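Local coordinates for YycN protein (Bacillus subtilis, PDB 1ON0) that is a putative acetyltransferase of the GNAT family that probably transfers an acyl group other than an aminoacyl group, at residues R14-Y19 / W75-A80; K22-E27 / G32-E37; L125-F130 / T143-T148. One frame throughout, in Å; residues are numbered along the deposited sequence.

Contact 1. Residues R14-Y19 / W75-A80; sequences RSYLTY and WLWIHA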
# COMPACT_ATOMS: atom_id res chain seq x y z
N ARG B 14 12.64 22.01 15.09
CA ARG B 14 13.42 21.61 16.26
C ARG B 14 13.33 20.10 16.54
O ARG B 14 14.36 19.44 16.76
CB ARG B 14 13.00 22.45 17.47
CG ARG B 14 13.20 23.97 17.25
CD ARG B 14 12.88 24.79 18.50
NE ARG B 14 13.75 24.41 19.61
CZ ARG B 14 15.01 24.80 19.75
NH1 ARG B 14 15.56 25.60 18.85
NH2 ARG B 14 15.73 24.35 20.76
N SER B 15 12.12 19.55 16.51
CA SER B 15 11.87 18.12 16.72
C SER B 15 12.42 17.31 15.55
O SER B 15 12.86 16.18 15.70
CB SER B 15 10.37 17.84 16.84
OG SER B 15 9.79 18.51 17.95
N TYR B 16 12.35 17.90 14.36
CA TYR B 16 12.87 17.23 13.18
C TYR B 16 14.40 17.17 13.30
O TYR B 16 15.01 16.13 13.07
CB TYR B 16 12.48 17.99 11.90
CG TYR B 16 13.32 17.62 10.70
CD1 TYR B 16 13.19 16.39 10.08
CD2 TYR B 16 14.29 18.49 10.21
CE1 TYR B 16 14.00 16.04 9.00
CE2 TYR B 16 15.11 18.15 9.13
CZ TYR B 16 14.96 16.93 8.54
OH TYR B 16 15.77 16.58 7.49
N LEU B 17 15.01 18.30 13.67
CA LEU B 17 16.46 18.39 13.82
C LEU B 17 17.01 17.30 14.74
O LEU B 17 17.94 16.58 14.38
CB LEU B 17 16.85 19.77 14.35
CG LEU B 17 18.33 20.18 14.36
CD1 LEU B 17 18.42 21.69 14.44
CD2 LEU B 17 19.06 19.54 15.54
N THR B 18 16.43 17.19 15.93
CA THR B 18 16.84 16.18 16.90
C THR B 18 16.68 14.79 16.31
O THR B 18 17.50 13.91 16.52
CB THR B 18 15.99 16.28 18.18
OG1 THR B 18 16.19 17.56 18.78
CG2 THR B 18 16.38 15.19 19.16
N TYR B 19 15.60 14.60 15.56
CA TYR B 19 15.34 13.32 14.94
C TYR B 19 16.39 13.03 13.88
O TYR B 19 17.18 12.10 14.02
CB TYR B 19 13.93 13.34 14.32
CG TYR B 19 13.50 12.09 13.59
CD1 TYR B 19 14.04 11.75 12.35
CD2 TYR B 19 12.49 11.28 14.11
CE1 TYR B 19 13.58 10.64 11.64
CE2 TYR B 19 12.02 10.16 13.41
CZ TYR B 19 12.57 9.85 12.18
OH TYR B 19 12.09 8.76 11.49
N TRP B 75 8.85 13.76 6.20
CA TRP B 75 9.56 15.02 6.06
C TRP B 75 10.26 15.07 4.70
O TRP B 75 10.52 14.04 4.08
CB TRP B 75 10.62 15.11 7.16
CG TRP B 75 11.59 13.96 7.10
CD1 TRP B 75 12.75 13.90 6.37
CD2 TRP B 75 11.46 12.67 7.74
NE1 TRP B 75 13.33 12.67 6.50
CE2 TRP B 75 12.57 11.89 7.34
CE3 TRP B 75 10.50 12.10 8.59
CZ2 TRP B 75 12.76 10.57 7.78
CZ3 TRP B 75 10.69 10.78 9.03
CH2 TRP B 75 11.81 10.03 8.62
N LEU B 76 10.58 16.27 4.25
CA LEU B 76 11.25 16.43 2.97
C LEU B 76 12.05 17.72 3.08
O LEU B 76 11.50 18.77 3.39
CB LEU B 76 10.22 16.57 1.85
CG LEU B 76 10.62 16.23 0.42
CD1 LEU B 76 9.92 17.21 -0.50
CD2 LEU B 76 12.13 16.29 0.21
N TRP B 77 13.35 17.64 2.83
CA TRP B 77 14.18 18.82 2.90
C TRP B 77 15.04 18.92 1.66
O TRP B 77 15.86 18.05 1.40
CB TRP B 77 15.05 18.76 4.17
CG TRP B 77 16.22 19.70 4.20
CD1 TRP B 77 16.41 20.80 3.42
CD2 TRP B 77 17.35 19.63 5.08
NE1 TRP B 77 17.58 21.42 3.75
CE2 TRP B 77 18.18 20.73 4.77
CE3 TRP B 77 17.74 18.75 6.11
CZ2 TRP B 77 19.39 20.97 5.44
CZ3 TRP B 77 18.94 19.00 6.78
CH2 TRP B 77 19.75 20.10 6.44
N ILE B 78 14.84 19.97 0.87
CA ILE B 78 15.64 20.15 -0.33
C ILE B 78 16.34 21.50 -0.33
O ILE B 78 15.90 22.44 0.34
CB ILE B 78 14.82 20.04 -1.64
CG1 ILE B 78 14.01 21.31 -1.87
CG2 ILE B 78 13.92 18.82 -1.58
CD1 ILE B 78 13.27 21.32 -3.20
N HIS B 79 17.42 21.58 -1.09
CA HIS B 79 18.20 22.80 -1.22
C HIS B 79 18.22 23.18 -2.68
O HIS B 79 18.42 22.32 -3.54
CB HIS B 79 19.63 22.56 -0.76
CG HIS B 79 20.56 23.69 -1.05
ND1 HIS B 79 20.40 24.94 -0.48
CD2 HIS B 79 21.67 23.76 -1.82
CE1 HIS B 79 21.39 25.72 -0.88
NE2 HIS B 79 22.17 25.03 -1.69
N ALA B 80 18.03 24.46 -2.97
CA ALA B 80 18.06 24.94 -4.35
C ALA B 80 19.18 25.96 -4.54
O ALA B 80 18.91 27.16 -4.59
CB ALA B 80 16.71 25.58 -4.70
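Tyr-16 and Tyr-19 both leave the helix with CG trans to the backbone N, which sends the two rings out to meet Trp-75, while Trp-75 itself takes the tight rotamer with CG between its own N and carbonyl carbon (chi1 58°). The two tyrosines divide the indole between them. Tyr-16 presents CE1 to the five-membered ring, 3.6 Å from Trp-75 CD1, and Tyr-19 lies against the far end of the six-membered ring, its OH 3.2 Å from Trp-75 CH2. Both ring pairs are oblique, with planes at 44° and 59°. Two residues along the strand, Trp-77 receives the Tyr-16 hydroxyl at the rim of its indole, in plane, with OH 3.2 Å from CE3. Each phenol is held at its polar end elsewhere: Tyr-16 OH is hydrogen-bonded to Asp-93 of the adjacent strand and Tyr-19 OH to Glu-98 of the second subunit, while Trp-77 NE1 bonds to His-60. Hydroxyls set among aromatic carbons are thus satisfied, which probably restrains the rings. With the strand running nearly perpendicular to the helix segment, the result is an aromatic cluster that packs helix 10-31 across the central sheet of the GNAT fold.

Contact 2. Residues K22-E27 / G32-E37; sequences KHYAEE and GTWLPE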
# COMPACT_ATOMS: atom_id res chain seq x y z
N LYS B 22 20.15 12.64 15.07
CA LYS B 22 20.41 11.39 15.76
C LYS B 22 20.42 10.24 14.75
O LYS B 22 21.19 9.29 14.86
CB LYS B 22 19.34 11.15 16.83
CG LYS B 22 19.43 9.80 17.51
CD LYS B 22 18.22 9.56 18.40
CE LYS B 22 16.92 9.68 17.63
NZ LYS B 22 15.77 9.41 18.53
N HIS B 23 19.54 10.34 13.78
CA HIS B 23 19.43 9.32 12.75
C HIS B 23 20.65 9.30 11.82
O HIS B 23 21.15 8.23 11.45
CB HIS B 23 18.15 9.56 11.94
CG HIS B 23 17.89 8.52 10.91
ND1 HIS B 23 17.48 7.25 11.22
CD2 HIS B 23 18.07 8.54 9.57
CE1 HIS B 23 17.42 6.52 10.12
NE2 HIS B 23 17.77 7.29 9.10
N TYR B 24 21.12 10.48 11.44
CA TYR B 24 22.28 10.61 10.55
C TYR B 24 23.54 10.00 11.17
O TYR B 24 24.35 9.40 10.48
CB TYR B 24 22.53 12.09 10.24
CG TYR B 24 23.44 12.31 9.07
CD1 TYR B 24 23.06 11.90 7.79
CD2 TYR B 24 24.69 12.91 9.23
CE1 TYR B 24 23.90 12.09 6.70
CE2 TYR B 24 25.54 13.10 8.15
CZ TYR B 24 25.14 12.69 6.88
OH TYR B 24 25.96 12.89 5.80
N ALA B 25 23.70 10.18 12.47
CA ALA B 25 24.85 9.64 13.17
C ALA B 25 24.80 8.12 13.08
O ALA B 25 25.81 7.46 12.84
CB ALA B 25 24.84 10.09 14.62
N GLU B 26 23.61 7.57 13.25
CA GLU B 26 23.42 6.13 13.20
C GLU B 26 23.74 5.62 11.78
O GLU B 26 24.30 4.55 11.61
CB GLU B 26 21.97 5.81 13.60
CG GLU B 26 21.50 4.37 13.47
CD GLU B 26 19.98 4.25 13.62
OE1 GLU B 26 19.44 4.79 14.61
OE2 GLU B 26 19.33 3.62 12.74
N GLU B 27 23.40 6.42 10.77
CA GLU B 27 23.67 6.05 9.39
C GLU B 27 25.17 6.10 9.10
O GLU B 27 25.72 5.24 8.42
CB GLU B 27 22.94 6.98 8.43
CG GLU B 27 21.43 6.93 8.50
CD GLU B 27 20.84 5.75 7.76
OE1 GLU B 27 19.80 5.94 7.09
OE2 GLU B 27 21.41 4.64 7.84
N GLY B 32 30.07 2.89 8.42
CA GLY B 32 31.42 2.70 8.88
C GLY B 32 32.20 3.99 8.78
O GLY B 32 33.37 4.04 9.12
N THR B 33 31.54 5.04 8.31
CA THR B 33 32.17 6.34 8.13
C THR B 33 32.61 6.98 9.44
O THR B 33 33.77 7.41 9.56
CB THR B 33 31.23 7.31 7.37
OG1 THR B 33 30.80 6.69 6.15
CG2 THR B 33 31.95 8.62 7.04
N TRP B 34 31.71 7.06 10.41
CA TRP B 34 32.06 7.67 11.69
C TRP B 34 32.00 6.67 12.81
O TRP B 34 31.15 5.79 12.82
CB TRP B 34 31.12 8.82 12.05
CG TRP B 34 31.11 9.97 11.10
CD1 TRP B 34 32.09 10.33 10.22
CD2 TRP B 34 30.08 10.96 10.98
NE1 TRP B 34 31.75 11.48 9.56
CE2 TRP B 34 30.52 11.90 10.02
CE3 TRP B 34 28.85 11.15 11.60
CZ2 TRP B 34 29.76 13.01 9.66
CZ3 TRP B 34 28.09 12.26 11.25
CH2 TRP B 34 28.55 13.18 10.29
N LEU B 35 32.92 6.81 13.76
CA LEU B 35 32.97 5.93 14.93
C LEU B 35 31.83 6.33 15.85
O LEU B 35 31.51 7.51 15.97
CB LEU B 35 34.29 6.12 15.68
CG LEU B 35 35.58 5.97 14.85
CD1 LEU B 35 36.76 6.52 15.64
CD2 LEU B 35 35.79 4.51 14.51
N PRO B 36 31.21 5.35 16.52
CA PRO B 36 30.10 5.58 17.45
C PRO B 36 30.32 6.77 18.39
O PRO B 36 29.48 7.66 18.49
CB PRO B 36 30.02 4.26 18.20
CG PRO B 36 30.36 3.26 17.13
CD PRO B 36 31.52 3.92 16.39
N GLU B 37 31.46 6.77 19.08
CA GLU B 37 31.81 7.83 20.03
C GLU B 37 31.82 9.21 19.39
O GLU B 37 31.62 10.23 20.06
CB GLU B 37 33.19 7.56 20.64
CG GLU B 37 34.32 7.51 19.61
CD GLU B 37 34.78 6.10 19.31
OE1 GLU B 37 33.91 5.21 19.12
OE2 GLU B 37 36.01 5.88 19.25
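Ring packing carries this contact, and it rests on one pair, Tyr-24 and Trp-34. Tyr-24 offers the CD2-CE2 side of its ring to the outer end of the indole, with CE2 3.7 Å from Trp-34 CH2 and CD2 4.0 Å from Trp-34 CZ3. The planes are steeply inclined at 80°, and the centroid of the phenol ring stands 5.7 Å from that of the six-membered ring, an oblique meeting of two aromatic groups. Trp-34 reaches back toward the helix because its CG sits opposite the carbonyl carbon (chi1 -61°), which lays the benzene end of the indole toward Tyr-24. With an alanine here in place of Tyr-24, the CH2-CZ3 end of the indole would probably lose its aromatic partner, opening a gap beside it.

Polar interactions lie to the side of the ring pair. Within the helix, His-23 NE2 makes a weak, bent bond to Glu-27 OE1 at 3.2 Å, the angle at hydrogen being 124°; the other carboxylate oxygen, OE2, is hydrogen-bonded to His-132, so the buried acid bonds to His-132 and only weakly to His-23. On the indole, Lys-28 supplies a cation-pi partner, and it also shares a backbone hydrogen bond with Trp-34, just past the helix end.

Backbone shape provides the turn itself. Gly-32 takes positive phi in a Schellman motif that terminates helix 10-31, a conformation in which a side chain would press on the preceding carbonyl oxygen.

The pair fills the angle between two consecutive helices: Trp-34 also packs on Leu-42 and Val-46 of helix 36-50, while Tyr-24 meets Ser-43 and makes an edge-to-face contact with Phe-47, joining helix 10-31 to helix 36-50.

Contact 3. Residues L125-F130 / T143-T148; sequences LSLHVF and TGFQET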
# COMPACT_ATOMS: atom_id res chain seq x y z
N LEU B 125 16.95 16.97 -9.83
CA LEU B 125 17.06 16.62 -8.43
C LEU B 125 18.27 15.75 -8.19
O LEU B 125 18.57 14.85 -8.97
CB LEU B 125 15.83 15.87 -7.96
CG LEU B 125 14.53 16.65 -8.00
CD1 LEU B 125 13.41 15.69 -7.64
CD2 LEU B 125 14.58 17.83 -7.01
N SER B 126 18.94 16.01 -7.07
CA SER B 126 20.14 15.25 -6.72
C SER B 126 20.02 14.87 -5.24
O SER B 126 19.43 15.60 -4.45
CB SER B 126 21.36 16.13 -6.97
OG SER B 126 22.54 15.42 -6.77
N LEU B 127 20.56 13.72 -4.87
CA LEU B 127 20.49 13.25 -3.50
C LEU B 127 21.57 12.23 -3.12
O LEU B 127 22.23 11.66 -4.00
CB LEU B 127 19.11 12.62 -3.25
CG LEU B 127 18.80 11.30 -3.98
CD1 LEU B 127 19.61 10.16 -3.39
CD2 LEU B 127 17.32 10.99 -3.86
N HIS B 128 21.72 11.98 -1.82
CA HIS B 128 22.68 11.01 -1.33
C HIS B 128 21.94 9.90 -0.58
O HIS B 128 21.00 10.16 0.18
CB HIS B 128 23.69 11.67 -0.38
CG HIS B 128 24.46 10.70 0.47
ND1 HIS B 128 23.88 9.97 1.48
CD2 HIS B 128 25.76 10.33 0.45
CE1 HIS B 128 24.78 9.20 2.05
NE2 HIS B 128 25.94 9.39 1.44
N VAL B 129 22.37 8.67 -0.80
CA VAL B 129 21.76 7.53 -0.15
C VAL B 129 22.88 6.59 0.29
O VAL B 129 23.77 6.30 -0.49
CB VAL B 129 20.76 6.80 -1.11
CG1 VAL B 129 21.51 6.21 -2.28
CG2 VAL B 129 20.00 5.74 -0.36
N PHE B 130 22.84 6.17 1.55
CA PHE B 130 23.84 5.25 2.08
C PHE B 130 23.70 3.92 1.38
O PHE B 130 22.59 3.39 1.23
CB PHE B 130 23.68 5.04 3.59
CG PHE B 130 23.95 6.26 4.41
CD1 PHE B 130 22.91 7.09 4.80
CD2 PHE B 130 25.26 6.61 4.73
CE1 PHE B 130 23.17 8.25 5.54
CE2 PHE B 130 25.53 7.76 5.46
CZ PHE B 130 24.48 8.59 5.86
N THR B 143 11.66 5.30 -9.04
CA THR B 143 11.04 6.58 -9.40
C THR B 143 11.84 7.38 -10.42
O THR B 143 11.59 8.56 -10.62
CB THR B 143 10.78 7.50 -8.16
OG1 THR B 143 12.02 7.88 -7.55
CG2 THR B 143 9.89 6.80 -7.15
N GLY B 144 12.82 6.75 -11.07
CA GLY B 144 13.59 7.45 -12.09
C GLY B 144 14.98 7.99 -11.75
O GLY B 144 15.65 8.57 -12.60
N PHE B 145 15.41 7.80 -10.51
CA PHE B 145 16.72 8.26 -10.08
C PHE B 145 17.79 7.31 -10.56
O PHE B 145 17.61 6.10 -10.56
CB PHE B 145 16.80 8.35 -8.56
CG PHE B 145 16.30 9.64 -8.01
CD1 PHE B 145 17.14 10.74 -7.93
CD2 PHE B 145 14.99 9.76 -7.56
CE1 PHE B 145 16.67 11.96 -7.42
CE2 PHE B 145 14.52 10.97 -7.06
CZ PHE B 145 15.37 12.07 -6.98
N GLN B 146 18.92 7.88 -10.97
CA GLN B 146 20.02 7.08 -11.45
C GLN B 146 21.31 7.37 -10.69
O GLN B 146 21.56 8.50 -10.28
CB GLN B 146 20.23 7.31 -12.95
CG GLN B 146 19.44 6.35 -13.82
CD GLN B 146 19.65 6.57 -15.31
OE1 GLN B 146 19.32 7.62 -15.85
NE2 GLN B 146 20.21 5.56 -15.99
N GLU B 147 22.10 6.33 -10.50
CA GLU B 147 23.37 6.42 -9.80
C GLU B 147 24.40 7.13 -10.68
O GLU B 147 24.56 6.80 -11.86
CB GLU B 147 23.89 5.03 -9.47
CG GLU B 147 22.98 4.19 -8.60
CD GLU B 147 23.56 2.81 -8.38
OE1 GLU B 147 23.08 2.07 -7.49
OE2 GLU B 147 24.50 2.46 -9.13
N THR B 148 25.09 8.10 -10.10
CA THR B 148 26.11 8.87 -10.80
C THR B 148 27.48 8.77 -10.11
O THR B 148 28.52 8.69 -10.77
CB THR B 148 25.69 10.36 -10.87
OG1 THR B 148 25.53 10.87 -9.54
CG2 THR B 148 24.39 10.52 -11.63
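Leu-127 and Phe-145 form the heart of this contact, a methyl group set over an aromatic face. The leucine adopts an unusual shape for its side chain, with CG wedged between the backbone N and the carbonyl carbon (chi1 68°) and chi2 at 72°, which brings CD2 above the phenylalanine. That methyl carbon lies 3.9 Å from the ring centroid and 19° from the normal, a CH-pi contact displaced toward the rim; its nearest ring atom is CE1, and Leu-127 CD2 to Phe-145 CE1 measures 3.7 Å.

Phe-145 comes out of a loop to reach the strand. Its CG stands opposite the carbonyl carbon, and the ring is thereby thrust at the strand with CE1 and CZ leading. Leu-125, two residues before Leu-127 and pointing to the same side of the strand, meets this leading corner with its CB, 4.0 Å from Phe-145 CZ. Its carbonyl O also lies 3.8 Å from Phe-145 CE1, approaching the ring obliquely. The Leu-125 side chain, its CG beside the backbone N, also touches Leu-113 and Ala-117 of helix 105-119. At another part of the ring rim, Thr-143 OG1 lies in the plane, its hydroxyl hydrogen-bonded to Tyr-140 O in the last turn of the helix.

The way the phenylalanine is delivered depends on the backbone before it. Gly-144, at positive phi, is the C-prime residue of a Schellman motif: Phe-145 N bonds to Tyr-140 O and Gly-144 N to Glu-141 O, ending helix 134-142. The chain thus turns back to the sheet directly after the helix, and Phe-145, which follows the helix-terminating glycine, packs against strand 124-127 in the C-terminal half of this GNAT fold.

From the N terminus, helix 10-31 enters both of the first two contacts. Contact 2 closes first, across only four intervening residues, which are the last turn of helix 10-31, and folds helix 36-50 back beside its predecessor. It lies within the much longer loop of contact 1, which ends when strand 72-79 returns to residues 14-19; their centres are about 17 Å apart. Contact 3 follows in series, closing a loop over helix 134-142 onto strand 124-127. Contacts 1 and 3 reach the same sheet without touching. Contacts 2 and 3 do touch, through Phe-130, which packs on Tyr-24 and Glu-27, linking helix 10-31 to the chain leaving strand 124-127.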